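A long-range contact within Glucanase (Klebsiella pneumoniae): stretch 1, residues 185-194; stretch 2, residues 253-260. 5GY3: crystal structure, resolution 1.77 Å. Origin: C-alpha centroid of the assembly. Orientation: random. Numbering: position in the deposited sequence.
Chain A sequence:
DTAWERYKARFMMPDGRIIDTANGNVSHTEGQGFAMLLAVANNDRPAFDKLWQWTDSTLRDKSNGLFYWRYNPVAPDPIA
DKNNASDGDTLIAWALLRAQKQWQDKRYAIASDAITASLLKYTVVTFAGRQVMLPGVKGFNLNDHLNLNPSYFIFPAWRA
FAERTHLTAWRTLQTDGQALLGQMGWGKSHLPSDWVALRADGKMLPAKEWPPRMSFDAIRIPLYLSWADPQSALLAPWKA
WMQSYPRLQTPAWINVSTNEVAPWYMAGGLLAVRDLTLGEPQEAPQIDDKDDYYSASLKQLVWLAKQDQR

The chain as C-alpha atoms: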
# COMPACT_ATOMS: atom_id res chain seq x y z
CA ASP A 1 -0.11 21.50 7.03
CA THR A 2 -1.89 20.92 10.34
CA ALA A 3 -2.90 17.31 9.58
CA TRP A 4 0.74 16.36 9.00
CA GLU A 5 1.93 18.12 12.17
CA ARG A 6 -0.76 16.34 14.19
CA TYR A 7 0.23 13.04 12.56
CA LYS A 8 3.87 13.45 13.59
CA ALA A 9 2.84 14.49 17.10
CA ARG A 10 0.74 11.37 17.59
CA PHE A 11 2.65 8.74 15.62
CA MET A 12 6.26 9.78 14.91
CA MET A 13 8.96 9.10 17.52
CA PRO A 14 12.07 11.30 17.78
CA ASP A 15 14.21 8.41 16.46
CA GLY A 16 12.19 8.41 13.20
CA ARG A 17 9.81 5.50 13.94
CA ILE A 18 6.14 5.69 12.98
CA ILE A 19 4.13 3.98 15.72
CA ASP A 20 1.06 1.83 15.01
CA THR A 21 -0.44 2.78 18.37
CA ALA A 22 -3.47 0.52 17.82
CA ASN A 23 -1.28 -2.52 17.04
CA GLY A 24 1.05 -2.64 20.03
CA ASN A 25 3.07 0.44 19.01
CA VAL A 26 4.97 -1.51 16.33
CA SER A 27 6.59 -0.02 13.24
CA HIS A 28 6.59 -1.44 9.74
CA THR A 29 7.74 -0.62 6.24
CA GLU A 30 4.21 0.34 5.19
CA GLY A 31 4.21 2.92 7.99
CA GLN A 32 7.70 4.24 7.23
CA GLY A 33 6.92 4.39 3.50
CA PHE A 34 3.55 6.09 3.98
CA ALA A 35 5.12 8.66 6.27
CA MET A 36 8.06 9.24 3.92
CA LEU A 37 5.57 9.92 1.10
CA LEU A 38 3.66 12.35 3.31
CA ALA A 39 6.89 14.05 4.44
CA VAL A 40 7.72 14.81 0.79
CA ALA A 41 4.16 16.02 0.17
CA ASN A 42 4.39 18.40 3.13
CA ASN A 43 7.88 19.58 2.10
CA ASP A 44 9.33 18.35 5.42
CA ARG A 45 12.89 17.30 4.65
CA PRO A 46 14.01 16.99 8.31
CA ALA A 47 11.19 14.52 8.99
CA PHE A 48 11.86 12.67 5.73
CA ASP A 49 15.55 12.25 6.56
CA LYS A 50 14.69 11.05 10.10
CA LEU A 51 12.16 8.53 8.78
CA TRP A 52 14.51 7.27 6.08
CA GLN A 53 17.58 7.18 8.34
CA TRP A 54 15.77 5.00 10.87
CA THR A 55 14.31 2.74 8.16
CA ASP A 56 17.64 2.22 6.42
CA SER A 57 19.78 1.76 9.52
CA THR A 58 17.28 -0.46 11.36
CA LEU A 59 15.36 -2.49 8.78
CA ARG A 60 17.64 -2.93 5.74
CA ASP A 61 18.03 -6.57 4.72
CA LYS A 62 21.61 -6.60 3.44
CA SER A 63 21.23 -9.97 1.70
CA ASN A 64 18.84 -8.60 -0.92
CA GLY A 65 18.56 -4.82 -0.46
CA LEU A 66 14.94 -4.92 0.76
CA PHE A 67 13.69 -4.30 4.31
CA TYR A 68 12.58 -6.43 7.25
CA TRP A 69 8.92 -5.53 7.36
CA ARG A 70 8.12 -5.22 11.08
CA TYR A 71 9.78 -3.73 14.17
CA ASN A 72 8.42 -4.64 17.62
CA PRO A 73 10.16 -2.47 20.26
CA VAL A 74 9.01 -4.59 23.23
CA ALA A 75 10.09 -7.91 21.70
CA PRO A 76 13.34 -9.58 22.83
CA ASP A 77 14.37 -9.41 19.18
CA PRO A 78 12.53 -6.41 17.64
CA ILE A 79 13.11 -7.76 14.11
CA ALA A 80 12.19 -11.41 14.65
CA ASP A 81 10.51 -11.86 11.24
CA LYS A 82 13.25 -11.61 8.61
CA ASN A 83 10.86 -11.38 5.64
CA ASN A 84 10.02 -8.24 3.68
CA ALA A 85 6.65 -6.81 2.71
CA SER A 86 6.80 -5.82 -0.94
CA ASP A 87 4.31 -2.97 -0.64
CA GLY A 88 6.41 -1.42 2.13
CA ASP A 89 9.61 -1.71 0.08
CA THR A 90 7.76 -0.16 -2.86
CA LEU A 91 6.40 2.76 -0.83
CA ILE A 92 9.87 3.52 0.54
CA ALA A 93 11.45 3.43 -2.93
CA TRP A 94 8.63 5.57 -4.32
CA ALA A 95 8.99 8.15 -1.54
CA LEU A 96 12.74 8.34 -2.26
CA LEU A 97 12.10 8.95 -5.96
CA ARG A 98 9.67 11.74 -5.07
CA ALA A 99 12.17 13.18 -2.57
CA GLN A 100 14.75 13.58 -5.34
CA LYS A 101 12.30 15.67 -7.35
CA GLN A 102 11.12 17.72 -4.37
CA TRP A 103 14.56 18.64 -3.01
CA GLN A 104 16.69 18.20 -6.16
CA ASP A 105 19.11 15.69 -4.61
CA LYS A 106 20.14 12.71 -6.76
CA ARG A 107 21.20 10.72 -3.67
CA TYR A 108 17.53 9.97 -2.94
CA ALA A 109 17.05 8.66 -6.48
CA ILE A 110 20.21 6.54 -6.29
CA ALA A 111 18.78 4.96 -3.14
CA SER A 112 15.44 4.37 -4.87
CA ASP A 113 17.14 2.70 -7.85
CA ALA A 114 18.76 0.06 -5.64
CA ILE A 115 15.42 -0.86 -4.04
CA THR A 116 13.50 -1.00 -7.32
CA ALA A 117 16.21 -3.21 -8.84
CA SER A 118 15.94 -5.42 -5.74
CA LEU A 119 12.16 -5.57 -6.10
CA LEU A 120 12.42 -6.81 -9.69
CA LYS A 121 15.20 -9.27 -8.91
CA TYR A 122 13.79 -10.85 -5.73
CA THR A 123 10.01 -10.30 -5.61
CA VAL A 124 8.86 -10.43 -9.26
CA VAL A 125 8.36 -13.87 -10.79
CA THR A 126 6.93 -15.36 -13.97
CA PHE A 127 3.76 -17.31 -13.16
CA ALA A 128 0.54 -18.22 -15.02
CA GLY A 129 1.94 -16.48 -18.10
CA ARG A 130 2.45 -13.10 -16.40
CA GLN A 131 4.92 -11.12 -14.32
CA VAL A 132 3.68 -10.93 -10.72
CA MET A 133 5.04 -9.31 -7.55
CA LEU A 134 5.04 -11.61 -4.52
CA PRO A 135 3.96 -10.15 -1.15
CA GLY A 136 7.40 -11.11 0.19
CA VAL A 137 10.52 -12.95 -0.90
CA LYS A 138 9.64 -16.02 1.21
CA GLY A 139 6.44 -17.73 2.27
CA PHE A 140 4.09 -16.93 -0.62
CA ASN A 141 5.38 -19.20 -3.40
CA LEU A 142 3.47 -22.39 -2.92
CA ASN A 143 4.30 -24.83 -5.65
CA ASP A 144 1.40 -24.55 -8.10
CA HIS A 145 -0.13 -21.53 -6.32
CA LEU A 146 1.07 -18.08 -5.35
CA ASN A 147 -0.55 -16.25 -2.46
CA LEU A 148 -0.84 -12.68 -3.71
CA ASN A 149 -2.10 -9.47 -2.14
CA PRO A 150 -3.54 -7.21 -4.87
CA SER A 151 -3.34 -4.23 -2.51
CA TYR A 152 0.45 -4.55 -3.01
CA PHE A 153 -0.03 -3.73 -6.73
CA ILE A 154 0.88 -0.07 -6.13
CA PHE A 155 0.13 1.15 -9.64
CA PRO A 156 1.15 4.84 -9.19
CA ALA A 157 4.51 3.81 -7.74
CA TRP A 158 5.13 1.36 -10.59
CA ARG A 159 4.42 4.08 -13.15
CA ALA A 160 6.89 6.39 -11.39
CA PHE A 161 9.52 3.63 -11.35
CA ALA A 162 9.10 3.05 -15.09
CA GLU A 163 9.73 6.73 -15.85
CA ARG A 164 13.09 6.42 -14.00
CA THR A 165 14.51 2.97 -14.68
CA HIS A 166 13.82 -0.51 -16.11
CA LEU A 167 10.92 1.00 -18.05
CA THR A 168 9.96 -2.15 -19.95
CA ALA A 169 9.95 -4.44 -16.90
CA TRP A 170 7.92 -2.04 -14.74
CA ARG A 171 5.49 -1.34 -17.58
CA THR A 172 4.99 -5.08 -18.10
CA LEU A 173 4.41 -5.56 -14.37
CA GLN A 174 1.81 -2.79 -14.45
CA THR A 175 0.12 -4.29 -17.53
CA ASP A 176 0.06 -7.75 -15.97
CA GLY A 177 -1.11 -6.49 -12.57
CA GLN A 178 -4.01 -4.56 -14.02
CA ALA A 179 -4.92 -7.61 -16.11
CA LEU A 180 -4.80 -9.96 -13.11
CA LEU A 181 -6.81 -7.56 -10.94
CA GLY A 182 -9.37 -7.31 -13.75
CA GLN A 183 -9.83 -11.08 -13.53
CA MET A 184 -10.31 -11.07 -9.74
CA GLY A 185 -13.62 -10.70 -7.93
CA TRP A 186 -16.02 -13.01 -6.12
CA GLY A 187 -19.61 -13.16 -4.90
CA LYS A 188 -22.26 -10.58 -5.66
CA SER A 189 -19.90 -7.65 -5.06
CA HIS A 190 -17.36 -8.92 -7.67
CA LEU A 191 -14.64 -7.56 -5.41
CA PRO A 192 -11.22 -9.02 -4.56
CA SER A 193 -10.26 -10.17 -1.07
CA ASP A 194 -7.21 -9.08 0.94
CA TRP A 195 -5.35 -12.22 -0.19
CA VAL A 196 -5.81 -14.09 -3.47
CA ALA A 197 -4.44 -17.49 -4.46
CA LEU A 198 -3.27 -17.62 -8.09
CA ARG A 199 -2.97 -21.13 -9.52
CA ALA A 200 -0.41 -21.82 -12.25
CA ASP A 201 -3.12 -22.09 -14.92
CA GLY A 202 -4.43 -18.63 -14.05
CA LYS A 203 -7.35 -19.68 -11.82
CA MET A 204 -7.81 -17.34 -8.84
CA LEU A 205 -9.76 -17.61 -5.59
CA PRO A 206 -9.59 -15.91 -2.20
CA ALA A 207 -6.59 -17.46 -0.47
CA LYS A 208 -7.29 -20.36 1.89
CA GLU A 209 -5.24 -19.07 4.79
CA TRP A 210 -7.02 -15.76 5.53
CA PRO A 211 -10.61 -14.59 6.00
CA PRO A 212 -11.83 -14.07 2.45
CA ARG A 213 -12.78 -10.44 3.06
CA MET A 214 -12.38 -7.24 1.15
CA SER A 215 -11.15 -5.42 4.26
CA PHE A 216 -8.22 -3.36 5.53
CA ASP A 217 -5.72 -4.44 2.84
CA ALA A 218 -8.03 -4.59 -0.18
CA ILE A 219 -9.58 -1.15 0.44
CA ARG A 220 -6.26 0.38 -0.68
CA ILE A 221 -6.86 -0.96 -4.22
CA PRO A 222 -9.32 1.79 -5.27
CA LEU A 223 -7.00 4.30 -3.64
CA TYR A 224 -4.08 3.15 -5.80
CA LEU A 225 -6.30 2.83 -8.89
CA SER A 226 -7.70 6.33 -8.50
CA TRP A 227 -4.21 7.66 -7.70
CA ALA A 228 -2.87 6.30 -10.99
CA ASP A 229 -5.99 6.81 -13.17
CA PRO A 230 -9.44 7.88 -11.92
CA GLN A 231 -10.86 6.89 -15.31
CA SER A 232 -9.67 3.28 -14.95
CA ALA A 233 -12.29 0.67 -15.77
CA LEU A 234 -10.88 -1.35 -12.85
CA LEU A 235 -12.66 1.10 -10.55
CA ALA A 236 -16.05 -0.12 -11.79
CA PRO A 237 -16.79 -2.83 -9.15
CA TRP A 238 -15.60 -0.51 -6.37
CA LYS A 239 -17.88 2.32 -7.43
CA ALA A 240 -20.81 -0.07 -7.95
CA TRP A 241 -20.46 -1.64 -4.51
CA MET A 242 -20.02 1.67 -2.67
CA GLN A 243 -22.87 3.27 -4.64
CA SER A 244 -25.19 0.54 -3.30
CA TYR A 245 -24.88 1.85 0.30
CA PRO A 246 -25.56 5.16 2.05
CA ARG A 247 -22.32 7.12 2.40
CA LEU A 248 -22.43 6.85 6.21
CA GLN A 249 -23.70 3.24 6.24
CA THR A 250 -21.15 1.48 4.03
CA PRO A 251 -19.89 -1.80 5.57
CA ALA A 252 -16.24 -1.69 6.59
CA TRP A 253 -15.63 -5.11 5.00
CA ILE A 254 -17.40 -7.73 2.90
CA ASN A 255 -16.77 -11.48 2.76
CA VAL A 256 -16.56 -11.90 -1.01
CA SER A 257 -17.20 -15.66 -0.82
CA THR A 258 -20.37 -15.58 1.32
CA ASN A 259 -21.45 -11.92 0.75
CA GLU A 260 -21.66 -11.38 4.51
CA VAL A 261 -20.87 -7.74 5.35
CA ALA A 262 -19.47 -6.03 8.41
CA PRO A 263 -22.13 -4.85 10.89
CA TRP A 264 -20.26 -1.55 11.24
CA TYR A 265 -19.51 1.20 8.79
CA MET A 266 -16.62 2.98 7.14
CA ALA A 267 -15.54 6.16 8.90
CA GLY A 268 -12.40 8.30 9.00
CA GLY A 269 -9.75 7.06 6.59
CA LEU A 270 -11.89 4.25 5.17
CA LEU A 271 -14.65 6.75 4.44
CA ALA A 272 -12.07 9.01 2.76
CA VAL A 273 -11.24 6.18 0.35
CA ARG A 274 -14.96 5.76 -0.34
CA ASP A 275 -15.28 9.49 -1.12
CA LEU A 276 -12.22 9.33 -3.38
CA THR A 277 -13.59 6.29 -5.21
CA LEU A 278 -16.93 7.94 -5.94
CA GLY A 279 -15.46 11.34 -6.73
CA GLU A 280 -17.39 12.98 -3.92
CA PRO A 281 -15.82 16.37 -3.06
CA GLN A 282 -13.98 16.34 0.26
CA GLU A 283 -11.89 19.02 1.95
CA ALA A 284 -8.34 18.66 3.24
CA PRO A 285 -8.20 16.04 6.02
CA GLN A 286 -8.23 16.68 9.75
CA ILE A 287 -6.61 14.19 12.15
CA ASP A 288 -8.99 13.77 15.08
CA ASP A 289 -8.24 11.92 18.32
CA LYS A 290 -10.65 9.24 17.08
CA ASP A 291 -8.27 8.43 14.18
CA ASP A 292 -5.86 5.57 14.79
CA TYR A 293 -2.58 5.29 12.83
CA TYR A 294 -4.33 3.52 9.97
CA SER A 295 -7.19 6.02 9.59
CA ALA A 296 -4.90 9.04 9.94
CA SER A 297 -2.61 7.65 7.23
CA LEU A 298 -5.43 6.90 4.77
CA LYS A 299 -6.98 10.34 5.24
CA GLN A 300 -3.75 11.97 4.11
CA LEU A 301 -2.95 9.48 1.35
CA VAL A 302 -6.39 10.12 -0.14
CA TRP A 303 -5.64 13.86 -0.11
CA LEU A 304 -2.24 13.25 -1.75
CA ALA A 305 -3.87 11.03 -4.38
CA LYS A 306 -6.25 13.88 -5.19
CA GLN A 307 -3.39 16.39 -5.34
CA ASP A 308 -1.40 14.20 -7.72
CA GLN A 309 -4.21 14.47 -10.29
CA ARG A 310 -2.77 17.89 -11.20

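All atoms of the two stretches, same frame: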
# COMPACT_ATOMS: atom_id res chain seq x y z
N GLY A 185 -12.33 -11.18 -8.42
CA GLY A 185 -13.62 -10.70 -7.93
C GLY A 185 -14.56 -11.86 -7.69
O GLY A 185 -14.65 -12.76 -8.54
N TRP A 186 -15.23 -11.87 -6.54
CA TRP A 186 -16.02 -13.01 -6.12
C TRP A 186 -17.33 -12.54 -5.50
O TRP A 186 -17.45 -11.40 -5.05
CB TRP A 186 -15.23 -13.91 -5.14
CG TRP A 186 -14.06 -14.47 -5.87
CD1 TRP A 186 -14.06 -15.57 -6.68
CD2 TRP A 186 -12.74 -13.90 -5.95
NE1 TRP A 186 -12.81 -15.74 -7.24
CE2 TRP A 186 -11.99 -14.73 -6.82
CE3 TRP A 186 -12.12 -12.78 -5.38
CZ2 TRP A 186 -10.65 -14.48 -7.12
CZ3 TRP A 186 -10.79 -12.53 -5.69
CH2 TRP A 186 -10.07 -13.38 -6.55
N GLY A 187 -18.32 -13.45 -5.50
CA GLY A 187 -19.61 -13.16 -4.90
C GLY A 187 -20.39 -12.10 -5.67
O GLY A 187 -20.08 -11.75 -6.81
N LYS A 188 -21.42 -11.58 -5.01
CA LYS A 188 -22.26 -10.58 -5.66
C LYS A 188 -21.61 -9.21 -5.76
O LYS A 188 -22.05 -8.39 -6.58
CB LYS A 188 -23.59 -10.47 -4.91
CG LYS A 188 -24.38 -11.76 -4.89
CD LYS A 188 -25.61 -11.60 -4.01
CE LYS A 188 -26.51 -12.82 -4.11
NZ LYS A 188 -27.76 -12.62 -3.33
N SER A 189 -20.58 -8.93 -4.95
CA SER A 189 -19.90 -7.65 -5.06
C SER A 189 -18.84 -7.63 -6.17
O SER A 189 -18.41 -6.54 -6.56
CB SER A 189 -19.23 -7.28 -3.74
OG SER A 189 -18.13 -8.14 -3.49
N HIS A 190 -18.42 -8.80 -6.65
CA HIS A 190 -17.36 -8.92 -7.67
C HIS A 190 -16.10 -8.19 -7.23
O HIS A 190 -15.38 -7.60 -8.04
CB HIS A 190 -17.83 -8.41 -9.03
CG HIS A 190 -19.11 -9.03 -9.49
ND1 HIS A 190 -19.19 -10.35 -9.90
CD2 HIS A 190 -20.37 -8.53 -9.59
CE1 HIS A 190 -20.44 -10.62 -10.24
NE2 HIS A 190 -21.17 -9.54 -10.06
N LEU A 191 -15.81 -8.23 -5.93
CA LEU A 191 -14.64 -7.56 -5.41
C LEU A 191 -13.56 -8.56 -5.04
O LEU A 191 -13.85 -9.72 -4.72
CB LEU A 191 -15.00 -6.72 -4.18
CG LEU A 191 -15.83 -5.46 -4.44
CD1 LEU A 191 -16.24 -4.85 -3.13
CD2 LEU A 191 -15.02 -4.44 -5.28
N PRO A 192 -12.29 -8.15 -5.05
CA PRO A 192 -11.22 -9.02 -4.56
C PRO A 192 -11.10 -8.99 -3.03
O PRO A 192 -11.47 -8.02 -2.37
CB PRO A 192 -9.97 -8.42 -5.21
CG PRO A 192 -10.27 -6.95 -5.22
CD PRO A 192 -11.77 -6.83 -5.46
N SER A 193 -10.56 -10.07 -2.49
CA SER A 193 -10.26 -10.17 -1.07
C SER A 193 -8.87 -9.60 -0.77
O SER A 193 -8.10 -9.23 -1.67
CB SER A 193 -10.36 -11.62 -0.61
OG SER A 193 -9.62 -12.47 -1.47
N ASP A 194 -8.55 -9.52 0.53
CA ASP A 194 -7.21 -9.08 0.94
C ASP A 194 -6.12 -9.95 0.31
O ASP A 194 -5.10 -9.44 -0.16
CB ASP A 194 -7.07 -9.14 2.47
CG ASP A 194 -7.93 -8.13 3.20
OD1 ASP A 194 -8.25 -7.05 2.65
OD2 ASP A 194 -8.28 -8.42 4.38
N TRP A 253 -16.17 -4.01 5.79
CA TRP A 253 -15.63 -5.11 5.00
C TRP A 253 -16.78 -5.92 4.42
O TRP A 253 -17.93 -5.82 4.87
CB TRP A 253 -14.70 -6.02 5.81
CG TRP A 253 -15.24 -6.55 7.13
CD1 TRP A 253 -14.96 -6.07 8.39
CD2 TRP A 253 -16.11 -7.68 7.33
NE1 TRP A 253 -15.61 -6.82 9.34
CE2 TRP A 253 -16.31 -7.81 8.73
CE3 TRP A 253 -16.71 -8.61 6.47
CZ2 TRP A 253 -17.12 -8.81 9.27
CZ3 TRP A 253 -17.52 -9.60 7.02
CH2 TRP A 253 -17.71 -9.70 8.41
N ILE A 254 -16.46 -6.73 3.41
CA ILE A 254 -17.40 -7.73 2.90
C ILE A 254 -16.65 -9.04 2.68
O ILE A 254 -15.52 -9.06 2.18
CB ILE A 254 -18.10 -7.27 1.61
CG1 ILE A 254 -18.95 -8.40 1.02
CG2 ILE A 254 -17.10 -6.77 0.56
CD1 ILE A 254 -19.92 -7.96 -0.06
N ASN A 255 -17.26 -10.14 3.11
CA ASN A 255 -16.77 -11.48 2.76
C ASN A 255 -17.18 -11.75 1.32
O ASN A 255 -18.37 -11.88 1.02
CB ASN A 255 -17.34 -12.51 3.73
CG ASN A 255 -16.82 -13.92 3.47
OD1 ASN A 255 -16.78 -14.39 2.33
ND2 ASN A 255 -16.44 -14.60 4.54
N VAL A 256 -16.21 -11.83 0.41
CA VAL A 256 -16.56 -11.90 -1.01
C VAL A 256 -16.98 -13.30 -1.41
O VAL A 256 -17.53 -13.49 -2.51
CB VAL A 256 -15.42 -11.40 -1.92
CG1 VAL A 256 -15.09 -9.93 -1.60
CG2 VAL A 256 -14.19 -12.28 -1.78
N SER A 257 -16.78 -14.29 -0.54
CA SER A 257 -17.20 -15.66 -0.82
C SER A 257 -18.64 -15.91 -0.38
O SER A 257 -19.39 -16.60 -1.07
CB SER A 257 -16.27 -16.66 -0.14
OG SER A 257 -15.05 -16.75 -0.85
N THR A 258 -19.03 -15.36 0.77
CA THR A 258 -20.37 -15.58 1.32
C THR A 258 -21.28 -14.38 1.18
O THR A 258 -22.49 -14.52 1.42
CB THR A 258 -20.29 -15.94 2.81
OG1 THR A 258 -19.87 -14.78 3.55
CG2 THR A 258 -19.31 -17.08 3.02
N ASN A 259 -20.74 -13.20 0.86
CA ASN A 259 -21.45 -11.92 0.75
C ASN A 259 -21.85 -11.34 2.10
O ASN A 259 -22.49 -10.29 2.15
CB ASN A 259 -22.66 -12.02 -0.18
CG ASN A 259 -22.27 -12.51 -1.56
OD1 ASN A 259 -21.35 -11.97 -2.18
ND2 ASN A 259 -22.93 -13.56 -2.04
N GLU A 260 -21.47 -11.99 3.20
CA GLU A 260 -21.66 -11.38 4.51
C GLU A 260 -20.90 -10.06 4.60
O GLU A 260 -19.76 -9.96 4.14
CB GLU A 260 -21.19 -12.33 5.62
CG GLU A 260 -21.32 -11.74 7.02
CD GLU A 260 -20.63 -12.57 8.09
OE1 GLU A 260 -19.85 -13.49 7.74
OE2 GLU A 260 -20.84 -12.30 9.29
O HOH W 1 -19.11 -10.57 -2.82

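This is a small contact between two loop-rich segments, in which one buried valine packs into a turn of the first stretch while a single direct hydrogen bond and a shared water fix the polar side. The two stretches bury 383 Å² between them, both sides summed, and their backbones come closest at Gly187 and Val256, whose CA atoms lie 5.1 Å apart.

Val256 supplies the largest share, with 113 Å² covered by the first stretch. Its CA-to-CB bond points toward that stretch, with chi1 of -60° (m). Both methyls reach Leu191 O, CG1 at 3.4 Å and CG2 at 3.9 Å; CG1 also lies 4.1 Å from Leu191 CB, and CG2 3.9 Å from Trp186 CB and 4.1 Å from Ser193 CB. A short, branched side chain suits this site because it meets several neighbours without a long extension. The CA-to-CB bond of Trp186 points toward the second stretch though its side-chain end leads away; CB is its nearest side-chain atom to Val256, and CE3 still lies 4.2 Å from Val256 CG2. Ile254 continues the apolar patch: its CD1 is 3.8 Å from Ser189 CB, and its CG2 is 4.2 Å from Leu191 CD1.

Within the first stretch, Trp186 N donates to Leu191 O (3.1 Å), and both residues contact Val256. A weak bond from Leu191 N to Ser189 OG (3.4 Å) adds to the turn.

The direct hydrogen bond runs from Lys188 N to Asn259 OD1, at 2.9 Å with an N-H...acceptor angle of 156°. The CA-to-CB bond of Asn259 points toward the first stretch, with chi1 of -57° (m), while its backbone is held by Asn259 N donating to Asn255 O (2.7 Å). Asparagine provides the acceptor oxygen and tolerates the positive phi here (73°) better than most residues. Because Lys188 contributes its main-chain amide, its extended side chain, with chi2 to chi4 all t, is not needed for this bond. Water 1 accepts from Ser189 N, 3.1 Å from its O atom, which also lies 2.7 Å from Asn259 OD1 and 2.9 Å from Trp186 O, bridging both stretches.

Gly187 is tightly placed. An ideal CB would lie 2.2 Å from Val256 O and 2.4 Å from Asn259 OD1, both clashes, and its phi of 68° independently favours glycine. The missing side chain lets Gly187 CA approach Val256 O to 3.2 Å in a CA-H...O contact with an angle of 123° at the hydrogen. Gly187 N is also 3.1 Å from Val256 O, but the angle is too poor for a hydrogen bond.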